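Local coordinates for protein VP1 (Polyomavirus HPyV6, PDB 4PCG) that probably builds the outer shell of the virion as the pentameric major capsid protein, this piece being its jelly-roll part, which in this family serves attachment to host cells, at residues Asp51-Gly56 with Met140-Gly145. Numbering follows the deposited sequence.
Sequences DTLDAG and MNVAAG. With NA (sodium ion), chain L.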
loop_
_atom_site.group_PDB
_atom_site.type_symbol
_atom_site.label_atom_id
_atom_site.label_comp_id
_atom_site.label_asym_id
_atom_site.label_seq_id
_atom_site.Cartn_x
_atom_site.Cartn_y
_atom_site.Cartn_z
ATOM N N ASP B 51 -20.145 -13.298 -25.158
ATOM C CA ASP B 51 -20.927 -13.474 -23.944
ATOM C C ASP B 51 -20.734 -14.860 -23.273
ATOM O O ASP B 51 -21.568 -15.277 -22.475
ATOM C CB ASP B 51 -22.395 -13.276 -24.285
ATOM C CG ASP B 51 -22.895 -14.281 -25.296
ATOM O OD1 ASP B 51 -22.145 -15.221 -25.643
ATOM O OD2 ASP B 51 -24.028 -14.117 -25.759
ATOM N N THR B 52 -19.672 -15.579 -23.631
ATOM C CA THR B 52 -19.484 -16.966 -23.173
ATOM C C THR B 52 -18.089 -17.116 -22.648
ATOM O O THR B 52 -17.125 -16.680 -23.290
ATOM C CB THR B 52 -19.713 -17.985 -24.323
ATOM O OG1 THR B 52 -21.040 -17.873 -24.764
ATOM C CG2 THR B 52 -19.485 -19.441 -23.868
ATOM N N LEU B 53 -17.972 -17.694 -21.453
ATOM C CA LEU B 53 -16.687 -18.059 -20.901
ATOM C C LEU B 53 -16.264 -19.366 -21.535
ATOM O O LEU B 53 -16.988 -20.370 -21.415
ATOM C CB LEU B 53 -16.759 -18.283 -19.377
ATOM C CG LEU B 53 -16.903 -17.067 -18.489
ATOM C CD1 LEU B 53 -16.982 -17.525 -17.035
ATOM C CD2 LEU B 53 -15.740 -16.111 -18.677
ATOM N N ASP B 54 -15.099 -19.351 -22.183
ATOM C CA ASP B 54 -14.705 -20.410 -23.100
ATOM C C ASP B 54 -13.672 -21.291 -22.445
ATOM O O ASP B 54 -12.798 -20.820 -21.706
ATOM C CB ASP B 54 -14.154 -19.834 -24.411
ATOM C CG ASP B 54 -15.139 -18.913 -25.110
ATOM O OD1 ASP B 54 -16.217 -19.399 -25.472
ATOM O OD2 ASP B 54 -14.845 -17.697 -25.301
ATOM N N ALA B 55 -13.764 -22.584 -22.717
ATOM C CA ALA B 55 -12.727 -23.502 -22.266
ATOM C C ALA B 55 -11.451 -23.174 -23.051
ATOM O O ALA B 55 -11.523 -22.874 -24.245
ATOM C CB ALA B 55 -13.153 -24.925 -22.529
ATOM N N GLY B 56 -10.312 -23.187 -22.375
ATOM C CA GLY B 56 -9.029 -22.966 -23.027
ATOM C C GLY B 56 -8.501 -21.567 -22.789
ATOM O O GLY B 56 -7.289 -21.366 -22.816
ATOM N N MET B 140 -24.580 -13.831 -19.841
ATOM C CA MET B 140 -23.335 -14.584 -19.889
ATOM C C MET B 140 -23.601 -16.075 -19.827
ATOM O O MET B 140 -24.463 -16.512 -19.077
ATOM C CB MET B 140 -22.398 -14.178 -18.752
ATOM C CG MET B 140 -20.940 -14.380 -19.099
ATOM S SD MET B 140 -19.854 -14.215 -17.684
ATOM C CE MET B 140 -19.987 -15.838 -16.968
ATOM N N ASN B 141 -22.847 -16.834 -20.617
ATOM C CA ASN B 141 -22.927 -18.280 -20.641
ATOM C C ASN B 141 -21.589 -18.872 -20.233
ATOM O O ASN B 141 -20.548 -18.213 -20.306
ATOM C CB ASN B 141 -23.323 -18.750 -22.052
ATOM C CG ASN B 141 -24.637 -18.140 -22.503
ATOM O OD1 ASN B 141 -25.679 -18.430 -21.933
ATOM N ND2 ASN B 141 -24.586 -17.264 -23.511
ATOM N N VAL B 142 -21.615 -20.107 -19.751
ATOM C CA VAL B 142 -20.390 -20.847 -19.463
ATOM C C VAL B 142 -20.323 -21.985 -20.471
ATOM O O VAL B 142 -21.264 -22.764 -20.618
ATOM C CB VAL B 142 -20.373 -21.416 -18.013
ATOM C CG1 VAL B 142 -19.102 -22.188 -17.757
ATOM C CG2 VAL B 142 -20.489 -20.291 -17.005
ATOM N N ALA B 143 -19.197 -22.103 -21.153
ATOM C CA ALA B 143 -19.052 -23.126 -22.173
ATOM C C ALA B 143 -19.249 -24.544 -21.595
ATOM O O ALA B 143 -18.945 -24.799 -20.415
ATOM C CB ALA B 143 -17.704 -22.999 -22.855
ATOM N N ALA B 144 -19.728 -25.448 -22.454
ATOM C CA ALA B 144 -20.175 -26.788 -22.023
ATOM C C ALA B 144 -19.059 -27.618 -21.379
ATOM O O ALA B 144 -19.317 -28.461 -20.537
ATOM C CB ALA B 144 -20.775 -27.543 -23.185
ATOM N N GLY B 145 -17.824 -27.376 -21.778
ATOM C CA GLY B 145 -16.674 -28.060 -21.198
ATOM C C GLY B 145 -16.280 -27.677 -19.782
ATOM O O GLY B 145 -15.474 -28.356 -19.170
HETATM NA NA NA L . -15.518 -15.502 -24.727
HETATM O O HOH W 1 -14.097 -15.186 -22.910
#
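Thr-52 lies beside Asn-141 and Leu-53 beside Val-142 as two parallel bridges, and the two strands run nearly the same way, 24° apart from Asp-51 to Ala-55 against Met-140 to Ala-143. Three backbone bonds alternate between the segments: Asn-141 N to Asp-51 O (2.7 Å), Leu-53 N to Asn-141 O (2.9 Å) and Ala-143 N to Leu-53 O (2.8 Å). Asn-141 thus uses both its N-H and its C=O toward the other strand, and so does Leu-53. Two CA-H...O contacts supplement the ladder, Met-140 CA against Asp-51 O and Thr-52 CA against Asn-141 O.

Sequence-distant loops outside the main antiparallel sheet of the VP1 jelly roll are thus joined by a short two-stranded parallel sheet. The carbonyl of Thr-52, turned from Asn-141, binds a sodium ion through O at 2.5 Å. Asp-54 reaches the same ion with OD2, and a water is a further ligand; the ion sits on the side of segment 51-56 away from Asn-141, with Thr-48 and Thr-50 as its remaining protein ligands.

On the face of Leu-53 and Val-142, Leu-53 CD1 presses on Met-140 CE at 3.4 Å, closer than two methyl carbons normally come. The methionine chain bends at chi3 (83°), bringing its methyl onto the leucine, whose other neighbours include Tyr-47 and Ile-176. Met-140 also packs on Ser-100 of a neighbouring subunit.

On the opposite face, Thr-52 OG1 donates to Asp-51 OD1 from above the carboxylate plane. The Asn-141 amide runs alongside that carboxylate with the planes 90° apart; ND2 stays 3.8 Å from Asp-51 OD1, too long for a hydrogen bond. Beyond the bridges, Ala-143 CB sits 3.1 Å from Leu-53 O.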